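Local atomic coordinates of uncharacterized protein conserved in bacteria with a cystatin-like fold (Silicibacter pomeroyi, PDB entry 3FLJ), a protein that is of unknown function but has the cystatin-like fold of the SnoaL-like family, whose curved sheet and helices commonly enclose a small-molecule pocket. Residues K56-V67 and R146-S155; E86-F94 and G105-E113. One frame throughout, in Å; residues are numbered along the deposited sequence. Where two conformers were deposited one is given.

Interaction 1 of 2, residues K56-V67 and R146-S155; sequences KTWTGRDPVAAV and RFLKYREALS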
loop_
_atom_site.group_PDB
_atom_site.type_symbol
_atom_site.label_atom_id
_atom_site.label_comp_id
_atom_site.label_asym_id
_atom_site.label_seq_id
_atom_site.Cartn_x
_atom_site.Cartn_y
_atom_site.Cartn_z
ATOM N N LYS A 56 14.500 -3.687 -1.383
ATOM C CA LYS A 56 15.682 -3.050 -1.959
ATOM C C LYS A 56 15.296 -1.644 -2.442
ATOM O O LYS A 56 14.118 -1.264 -2.397
ATOM C CB LYS A 56 16.211 -3.905 -3.119
ATOM C CG LYS A 56 16.696 -5.316 -2.763
ATOM C CD LYS A 56 17.970 -5.287 -1.920
ATOM C CE LYS A 56 18.433 -6.678 -1.513
ATOM N NZ LYS A 56 19.599 -6.602 -0.585
ATOM N N THR A 57 16.304 -0.892 -2.887
ATOM C CA THR A 57 16.141 0.474 -3.365
ATOM C C THR A 57 16.937 0.682 -4.646
ATOM O O THR A 57 18.132 0.343 -4.690
ATOM C CB THR A 57 16.639 1.501 -2.296
ATOM O OG1 THR A 57 15.983 1.259 -1.045
ATOM C CG2 THR A 57 16.375 2.960 -2.732
ATOM N N TRP A 58 16.260 1.201 -5.677
ATOM C CA TRP A 58 16.892 1.666 -6.915
ATOM C C TRP A 58 17.091 3.178 -6.716
ATOM O O TRP A 58 16.127 3.878 -6.386
ATOM C CB TRP A 58 15.997 1.468 -8.131
ATOM C CG TRP A 58 15.775 0.070 -8.550
ATOM C CD1 TRP A 58 14.733 -0.726 -8.204
ATOM C CD2 TRP A 58 16.585 -0.689 -9.460
ATOM N NE1 TRP A 58 14.846 -1.940 -8.826
ATOM C CE2 TRP A 58 15.969 -1.951 -9.605
ATOM C CE3 TRP A 58 17.779 -0.427 -10.161
ATOM C CZ2 TRP A 58 16.499 -2.967 -10.427
ATOM C CZ3 TRP A 58 18.315 -1.441 -10.988
ATOM C CH2 TRP A 58 17.666 -2.692 -11.114
ATOM N N THR A 59 18.316 3.670 -6.940
ATOM C CA THR A 59 18.670 5.080 -6.757
ATOM C C THR A 59 19.153 5.703 -8.072
ATOM O O THR A 59 19.983 5.117 -8.760
ATOM C CB THR A 59 19.732 5.247 -5.651
ATOM O OG1 THR A 59 19.234 4.676 -4.431
ATOM C CG2 THR A 59 20.066 6.741 -5.416
ATOM N N GLY A 60 18.617 6.880 -8.405
ATOM C CA GLY A 60 18.997 7.644 -9.608
ATOM C C GLY A 60 17.859 7.771 -10.601
ATOM O O GLY A 60 17.172 6.784 -10.857
ATOM N N ARG A 61 17.697 8.968 -11.175
ATOM C CA ARG A 61 16.606 9.229 -12.125
ATOM C C ARG A 61 16.659 8.336 -13.375
ATOM O O ARG A 61 15.609 7.870 -13.814
ATOM C CB ARG A 61 16.475 10.719 -12.507
ATOM C CG ARG A 61 17.693 11.375 -13.157
ATOM C CD ARG A 61 17.328 12.659 -13.918
ATOM N NE ARG A 61 16.838 13.742 -13.054
ATOM C CZ ARG A 61 17.496 14.855 -12.677
ATOM N NH1 ARG A 61 18.753 15.134 -13.060
ATOM N NH2 ARG A 61 16.865 15.728 -11.875
ATOM N N ASP A 62 17.855 8.087 -13.925
ATOM C CA ASP A 62 17.996 7.210 -15.112
ATOM C C ASP A 62 17.547 5.755 -14.847
ATOM O O ASP A 62 16.649 5.268 -15.545
ATOM C CB ASP A 62 19.404 7.282 -15.730
ATOM C CG ASP A 62 19.699 8.606 -16.418
ATOM O OD1 ASP A 62 18.886 9.549 -16.370
ATOM O OD2 ASP A 62 20.792 8.701 -17.014
ATOM N N PRO A 63 18.158 5.061 -13.862
ATOM C CA PRO A 63 17.667 3.709 -13.564
ATOM C C PRO A 63 16.202 3.615 -13.066
ATOM O O PRO A 63 15.494 2.680 -13.463
ATOM C CB PRO A 63 18.665 3.187 -12.515
ATOM C CG PRO A 63 19.381 4.343 -12.007
ATOM C CD PRO A 63 19.364 5.383 -13.067
ATOM N N VAL A 64 15.757 4.577 -12.250
ATOM C CA VAL A 64 14.374 4.566 -11.715
ATOM C C VAL A 64 13.333 4.740 -12.828
ATOM O O VAL A 64 12.328 4.025 -12.833
ATOM C CB VAL A 64 14.188 5.568 -10.548
ATOM C CG1 VAL A 64 12.706 5.751 -10.170
ATOM C CG2 VAL A 64 15.021 5.099 -9.347
ATOM N N ALA A 65 13.579 5.673 -13.752
ATOM C CA ALA A 65 12.676 5.905 -14.900
ATOM C C ALA A 65 12.542 4.628 -15.764
ATOM O O ALA A 65 11.441 4.295 -16.200
ATOM C CB ALA A 65 13.148 7.107 -15.746
ATOM N N ALA A 66 13.667 3.934 -15.982
ATOM C CA ALA A 66 13.709 2.648 -16.706
ATOM C C ALA A 66 12.912 1.558 -16.001
ATOM O O ALA A 66 12.154 0.841 -16.650
ATOM C CB ALA A 66 15.155 2.190 -16.937
ATOM N N VAL A 67 13.069 1.452 -14.679
ATOM C CA VAL A 67 12.325 0.477 -13.874
ATOM C C VAL A 67 10.828 0.781 -13.944
ATOM O O VAL A 67 10.041 -0.120 -14.216
ATOM C CB VAL A 67 12.839 0.388 -12.389
ATOM C CG1 VAL A 67 11.966 -0.554 -11.549
ATOM C CG2 VAL A 67 14.278 -0.093 -12.367
ATOM N N ARG A 146 20.559 -2.469 -21.010
ATOM C CA ARG A 146 20.913 -1.234 -20.265
ATOM C C ARG A 146 21.111 -1.477 -18.763
ATOM O O ARG A 146 21.855 -0.739 -18.115
ATOM C CB ARG A 146 19.830 -0.169 -20.386
ATOM C CG ARG A 146 19.545 0.325 -21.805
ATOM C CD ARG A 146 18.475 1.398 -21.802
ATOM N NE ARG A 146 17.243 0.963 -21.140
ATOM C CZ ARG A 146 16.099 1.644 -21.072
ATOM N NH1 ARG A 146 15.947 2.819 -21.684
ATOM N NH2 ARG A 146 15.069 1.101 -20.430
ATOM N N PHE A 147 20.435 -2.491 -18.222
ATOM C CA PHE A 147 20.571 -2.852 -16.817
ATOM C C PHE A 147 21.923 -3.409 -16.378
ATOM O O PHE A 147 22.098 -3.545 -15.186
ATOM C CB PHE A 147 19.364 -3.666 -16.305
ATOM C CG PHE A 147 18.165 -2.814 -16.038
ATOM C CD1 PHE A 147 17.285 -2.486 -17.069
ATOM C CD2 PHE A 147 17.954 -2.261 -14.760
ATOM C CE1 PHE A 147 16.166 -1.647 -16.834
ATOM C CE2 PHE A 147 16.854 -1.416 -14.511
ATOM C CZ PHE A 147 15.952 -1.111 -15.557
ATOM N N LEU A 148 22.846 -3.741 -17.301
ATOM C CA LEU A 148 24.253 -4.102 -16.953
ATOM C C LEU A 148 24.876 -2.918 -16.179
ATOM O O LEU A 148 25.464 -3.117 -15.115
ATOM C CB LEU A 148 25.113 -4.393 -18.200
ATOM C CG LEU A 148 26.521 -5.009 -17.992
ATOM C CD1 LEU A 148 26.400 -6.468 -17.561
ATOM C CD2 LEU A 148 27.373 -4.901 -19.249
ATOM N N LYS A 149 24.711 -1.706 -16.723
ATOM C CA LYS A 149 25.127 -0.459 -16.062
ATOM C C LYS A 149 24.248 -0.163 -14.820
ATOM O O LYS A 149 24.780 0.132 -13.755
ATOM C CB LYS A 149 25.066 0.740 -17.020
ATOM N N TYR A 150 22.926 -0.287 -14.947
ATOM C CA TYR A 150 22.013 0.047 -13.830
ATOM C C TYR A 150 22.042 -0.873 -12.587
ATOM O O TYR A 150 21.549 -0.443 -11.548
ATOM C CB TYR A 150 20.571 0.275 -14.310
ATOM C CG TYR A 150 20.359 1.331 -15.405
ATOM C CD1 TYR A 150 21.143 2.511 -15.477
ATOM C CD2 TYR A 150 19.288 1.203 -16.317
ATOM C CE1 TYR A 150 20.907 3.494 -16.477
ATOM C CE2 TYR A 150 19.041 2.183 -17.317
ATOM C CZ TYR A 150 19.851 3.324 -17.384
ATOM O OH TYR A 150 19.626 4.285 -18.350
ATOM N N ARG A 151 22.637 -2.079 -12.675
ATOM C CA ARG A 151 22.806 -3.038 -11.511
ATOM C C ARG A 151 23.378 -2.369 -10.268
ATOM O O ARG A 151 22.928 -2.642 -9.151
ATOM C CB ARG A 151 23.794 -4.207 -11.801
ATOM C CG ARG A 151 23.489 -5.059 -12.980
ATOM C CD ARG A 151 24.256 -6.337 -13.101
ATOM N NE ARG A 151 23.938 -7.328 -12.070
ATOM C CZ ARG A 151 24.202 -8.643 -12.148
ATOM N NH1 ARG A 151 24.753 -9.212 -13.246
ATOM N NH2 ARG A 151 23.866 -9.425 -11.114
ATOM N N GLU A 152 24.401 -1.530 -10.501
ATOM C CA GLU A 152 25.079 -0.725 -9.462
ATOM C C GLU A 152 24.145 0.217 -8.687
ATOM O O GLU A 152 24.428 0.531 -7.537
ATOM C CB GLU A 152 26.229 0.089 -10.084
ATOM N N ALA A 153 23.051 0.656 -9.324
ATOM C CA ALA A 153 22.027 1.514 -8.706
ATOM C C ALA A 153 21.080 0.810 -7.708
ATOM O O ALA A 153 20.311 1.508 -7.028
ATOM C CB ALA A 153 21.205 2.208 -9.782
ATOM N N LEU A 154 21.120 -0.531 -7.639
ATOM C CA LEU A 154 20.285 -1.330 -6.733
ATOM C C LEU A 154 21.041 -1.624 -5.436
ATOM O O LEU A 154 22.185 -2.092 -5.487
ATOM C CB LEU A 154 19.888 -2.658 -7.391
ATOM C CG LEU A 154 18.855 -3.545 -6.694
ATOM C CD1 LEU A 154 17.479 -2.850 -6.630
ATOM C CD2 LEU A 154 18.767 -4.903 -7.417
ATOM N N SER A 155 20.401 -1.369 -4.293
ATOM C CA SER A 155 21.003 -1.598 -2.968
ATOM C C SER A 155 19.969 -1.975 -1.912
ATOM O O SER A 155 18.747 -1.912 -2.125
ATOM C CB SER A 155 21.744 -0.332 -2.514
ATOM O OG SER A 155 20.834 0.733 -2.235
ATOM O OXT SER A 155 20.378 -2.325 -0.793
HETATM O O HOH W 1 19.696 -4.186 1.097
HETATM O O HOH W 2 17.547 -0.953 0.290
HETATM O O HOH W 3 20.354 2.183 -4.375
HETATM O O HOH W 4 21.822 6.433 -18.116
HETATM O O HOH W 5 11.824 1.173 -19.380
#
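W58 meets the C-terminal tail with its backbone and its indole. From CB, CG stands anti to the carbonyl carbon (chi1 -69°), and this brings the end of the indole nearer the tail than its CB. At the pyrrole end, CD1 of L154 sits over one face, 3.5 Å from the centroid of the five-membered ring of W58, in a CH-pi contact. W58 CE3 lies 4.3 Å from A153 CB; next round the rim, W58 CZ3 approaches the carbonyl O of Y150 at the ring edge, 3.4 Å away. W58 CH2, at the far corner, packs 3.7 Å from F147 CD2, where F147 turns its edge toward the indole face in an offset edge-to-face pair, planes at 80°. V67 CG2 occupies the indole face opposite L154 and also touches the edge of F147. One turn earlier in the helix, P63 lies over the Y150 ring, its CA 4.0 Å from the centroid, while its CG meets A153 CB. Backbone bonds fix the tail beside the strand: T57 N to S155 O (2.8 Å), S155 N to T57 O, and T59 N to A153 O. One water joins K56 NZ to S155 OXT, another D62 OD2 to Y150 OH; D62 OD1 is held by H40. The single W58-L154 bridge attaches the extended C terminus beside short strand 58-59, which pairs with strand 47-50 in the curved sheet of this cystatin-like fold.

Interaction 2 of 2, residues E86-F94 and G105-E113; sequences EGKDWALEF and GVDLITLNE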
loop_
_atom_site.group_PDB
_atom_site.type_symbol
_atom_site.label_atom_id
_atom_site.label_comp_id
_atom_site.label_asym_id
_atom_site.label_seq_id
_atom_site.Cartn_x
_atom_site.Cartn_y
_atom_site.Cartn_z
ATOM N N GLU A 86 -1.192 15.965 0.891
ATOM C CA GLU A 86 -1.050 17.427 0.886
ATOM C C GLU A 86 0.428 17.775 0.923
ATOM O O GLU A 86 1.224 17.023 1.517
ATOM C CB GLU A 86 -1.757 18.030 2.116
ATOM C CG GLU A 86 -1.840 19.557 2.140
ATOM C CD GLU A 86 -2.774 20.136 3.232
ATOM O OE1 GLU A 86 -3.481 19.370 3.950
ATOM O OE2 GLU A 86 -2.793 21.391 3.363
ATOM N N GLY A 87 0.781 18.900 0.297
ATOM C CA GLY A 87 2.139 19.424 0.288
ATOM C C GLY A 87 3.146 18.502 -0.369
ATOM O O GLY A 87 3.136 18.351 -1.586
ATOM N N LYS A 88 4.000 17.891 0.449
ATOM C CA LYS A 88 5.060 16.992 -0.022
ATOM C C LYS A 88 4.801 15.509 0.203
ATOM O O LYS A 88 5.560 14.708 -0.323
ATOM C CB LYS A 88 6.395 17.423 0.608
ATOM C CG LYS A 88 6.813 18.804 0.060
ATOM C CD LYS A 88 8.089 19.344 0.657
ATOM C CE LYS A 88 8.473 20.650 -0.022
ATOM N NZ LYS A 88 7.407 21.696 0.018
ATOM N N ASP A 89 3.702 15.154 0.882
ATOM C CA ASP A 89 3.385 13.776 1.285
ATOM C C ASP A 89 2.118 13.310 0.598
ATOM O O ASP A 89 1.067 13.895 0.829
ATOM C CB ASP A 89 3.179 13.763 2.807
ATOM C CG ASP A 89 4.433 14.149 3.570
ATOM O OD1 ASP A 89 5.482 13.545 3.298
ATOM O OD2 ASP A 89 4.371 15.058 4.435
ATOM N N TRP A 90 2.222 12.277 -0.256
ATOM C CA TRP A 90 1.083 11.756 -1.043
ATOM C C TRP A 90 1.003 10.231 -1.100
ATOM O O TRP A 90 2.027 9.553 -1.016
ATOM C CB TRP A 90 1.145 12.296 -2.481
ATOM C CG TRP A 90 1.033 13.782 -2.549
ATOM C CD1 TRP A 90 2.042 14.676 -2.455
ATOM C CD2 TRP A 90 -0.171 14.542 -2.670
ATOM N NE1 TRP A 90 1.554 15.954 -2.527
ATOM C CE2 TRP A 90 0.197 15.912 -2.653
ATOM C CE3 TRP A 90 -1.526 14.203 -2.805
ATOM C CZ2 TRP A 90 -0.739 16.949 -2.775
ATOM C CZ3 TRP A 90 -2.468 15.232 -2.917
ATOM C CH2 TRP A 90 -2.065 16.591 -2.914
ATOM N N ALA A 91 -0.226 9.721 -1.231
ATOM C CA ALA A 91 -0.519 8.286 -1.385
ATOM C C ALA A 91 -1.502 8.183 -2.556
ATOM O O ALA A 91 -2.629 8.686 -2.449
ATOM C CB ALA A 91 -1.133 7.729 -0.107
ATOM N N LEU A 92 -1.046 7.628 -3.684
ATOM C CA LEU A 92 -1.869 7.460 -4.887
ATOM C C LEU A 92 -2.270 5.984 -4.994
ATOM O O LEU A 92 -1.456 5.122 -5.347
ATOM C CB LEU A 92 -1.150 7.917 -6.157
ATOM C CG LEU A 92 -0.789 9.394 -6.318
ATOM C CD1 LEU A 92 0.375 9.776 -5.437
ATOM C CD2 LEU A 92 -0.487 9.740 -7.809
ATOM N N GLU A 93 -3.535 5.717 -4.689
ATOM C CA GLU A 93 -4.110 4.377 -4.729
ATOM C C GLU A 93 -4.494 4.031 -6.161
ATOM O O GLU A 93 -5.163 4.825 -6.810
ATOM C CB GLU A 93 -5.338 4.326 -3.824
ATOM C CG GLU A 93 -6.141 3.035 -3.795
ATOM C CD GLU A 93 -7.420 3.235 -3.019
ATOM O OE1 GLU A 93 -7.384 3.926 -1.997
ATOM O OE2 GLU A 93 -8.460 2.744 -3.430
ATOM N N PHE A 94 -4.109 2.835 -6.614
ATOM C CA PHE A 94 -4.432 2.345 -7.962
ATOM C C PHE A 94 -4.934 0.907 -7.977
ATOM O O PHE A 94 -4.761 0.172 -6.999
ATOM C CB PHE A 94 -3.213 2.478 -8.887
ATOM C CG PHE A 94 -2.011 1.644 -8.481
ATOM C CD1 PHE A 94 -1.879 0.317 -8.920
ATOM C CD2 PHE A 94 -0.996 2.193 -7.696
ATOM C CE1 PHE A 94 -0.750 -0.465 -8.566
ATOM C CE2 PHE A 94 0.147 1.431 -7.340
ATOM C CZ PHE A 94 0.267 0.097 -7.774
ATOM N N GLY A 105 -2.824 -1.311 -5.368
ATOM C CA GLY A 105 -1.611 -0.785 -4.759
ATOM C C GLY A 105 -1.678 0.680 -4.416
ATOM O O GLY A 105 -2.695 1.323 -4.662
ATOM N N VAL A 106 -0.604 1.155 -3.778
ATOM C CA VAL A 106 -0.400 2.571 -3.438
ATOM C C VAL A 106 1.029 3.002 -3.793
ATOM O O VAL A 106 1.981 2.312 -3.426
ATOM C CB VAL A 106 -0.644 2.873 -1.934
ATOM C CG1 VAL A 106 -0.319 4.379 -1.595
ATOM C CG2 VAL A 106 -2.083 2.533 -1.554
ATOM N N ASP A 107 1.148 4.125 -4.511
ATOM C CA ASP A 107 2.432 4.799 -4.753
ATOM C C ASP A 107 2.587 5.802 -3.608
ATOM O O ASP A 107 1.828 6.773 -3.536
ATOM C CB ASP A 107 2.442 5.543 -6.103
ATOM C CG ASP A 107 2.297 4.611 -7.306
ATOM O OD1 ASP A 107 2.786 3.458 -7.263
ATOM O OD2 ASP A 107 1.728 5.058 -8.320
ATOM N N LEU A 108 3.545 5.554 -2.710
ATOM C CA LEU A 108 3.841 6.448 -1.577
ATOM C C LEU A 108 4.908 7.418 -2.064
ATOM O O LEU A 108 6.053 7.007 -2.299
ATOM C CB LEU A 108 4.314 5.673 -0.350
ATOM C CG LEU A 108 3.270 4.761 0.300
ATOM C CD1 LEU A 108 3.933 3.769 1.269
ATOM C CD2 LEU A 108 2.176 5.599 0.996
ATOM N N ILE A 109 4.531 8.690 -2.201
ATOM C CA ILE A 109 5.396 9.729 -2.764
ATOM C C ILE A 109 5.773 10.774 -1.735
ATOM O O ILE A 109 4.899 11.261 -1.016
ATOM C CB ILE A 109 4.711 10.429 -3.969
ATOM C CG1 ILE A 109 4.372 9.422 -5.085
ATOM C CG2 ILE A 109 5.583 11.573 -4.545
ATOM C CD1 ILE A 109 5.546 8.663 -5.718
ATOM N N THR A 110 7.072 11.092 -1.679
ATOM C CA THR A 110 7.622 12.187 -0.881
ATOM C C THR A 110 8.301 13.127 -1.879
ATOM O O THR A 110 9.204 12.696 -2.617
ATOM C CB THR A 110 8.635 11.723 0.166
ATOM O OG1 THR A 110 8.084 10.616 0.892
ATOM C CG2 THR A 110 8.958 12.872 1.141
ATOM N N LEU A 111 7.841 14.381 -1.928
ATOM C CA LEU A 111 8.420 15.404 -2.806
ATOM C C LEU A 111 9.496 16.173 -2.045
ATOM O O LEU A 111 9.436 16.281 -0.814
ATOM C CB LEU A 111 7.349 16.376 -3.329
ATOM C CG LEU A 111 6.157 15.756 -4.089
ATOM C CD1 LEU A 111 5.106 16.829 -4.426
ATOM C CD2 LEU A 111 6.598 15.012 -5.350
ATOM N N ASN A 112 10.483 16.682 -2.780
ATOM C CA ASN A 112 11.558 17.542 -2.210
ATOM C C ASN A 112 11.136 19.021 -2.322
ATOM O O ASN A 112 10.051 19.291 -2.863
ATOM C CB ASN A 112 12.939 17.231 -2.843
ATOM C CG ASN A 112 13.019 17.508 -4.351
ATOM O OD1 ASN A 112 12.230 18.257 -4.928
ATOM N ND2 ASN A 112 14.000 16.889 -4.986
ATOM N N GLU A 113 11.982 19.949 -1.839
ATOM C CA GLU A 113 11.746 21.418 -1.894
ATOM C C GLU A 113 11.456 21.911 -3.320
ATOM O O GLU A 113 10.651 22.813 -3.523
ATOM C CB GLU A 113 12.966 22.180 -1.316
ATOM C CG GLU A 113 12.826 23.722 -1.225
ATOM C CD GLU A 113 14.059 24.426 -0.659
ATOM O OE1 GLU A 113 14.763 23.863 0.201
ATOM O OE2 GLU A 113 14.311 25.570 -1.076
#
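K88 to F94 and G105 to L111 pair as the antiparallel arms of a beta hairpin in the cystatin-like fold. Backbone hydrogen bonds join W90 with I109, L92 with D107 and F94 with G105 in both directions, and L111 N closes the series on K88 O (2.8 Å). Apolar contacts divide by face. L92 CD1 meets I109 CG1 on the side covered by helix 22-31; A91 CB touches V106 CG1 (3.8 Å) and L108 CD2 on the other, where A91 packs on A91 of the second subunit. Charged ends find partners beyond the hairpin: D89 forms a salt bridge with R82 of the second subunit, and E93 with R81 and R82 of its own chain. W90 NE1 donates to G87 O and lies close to L111 CD1. At the other end, with CG between the backbone N and the carbonyl carbon (chi1 63°), the F94 ring lies over G105, whose CA stands 3.8 Å from the centroid. A serine in its place would probably leave G105 without its aromatic cover and open a gap beside D107. D107 OD2 is hydrogen-bonded to Y80 OH, while D107 OD1 lies 3.3 Å from F94 CE2.

How the interactions relate
Followed from the N terminus, the chain passes through helices 22-31 and 36-40 and strand 47-50 before reaching 56-67, where short strand 58-59 leads into helix 61-74. Interaction 2 then closes a short loop within the hairpin of strands 89-98 and 101-111, with 10 residues between its segments. After strand 117-125 and helix 127-143, the tail returns in 146-155 to close interaction 1, a loop of 78 residues within which interaction 2 is nested. Their centres lie about 21 Å apart, yet both reach the same sheet. Local and distant closures share one framework: interaction 2 joins neighbouring strands at the subunit interface, whereas interaction 1 ties the C terminus to short strand 58-59 and the helix that follows it.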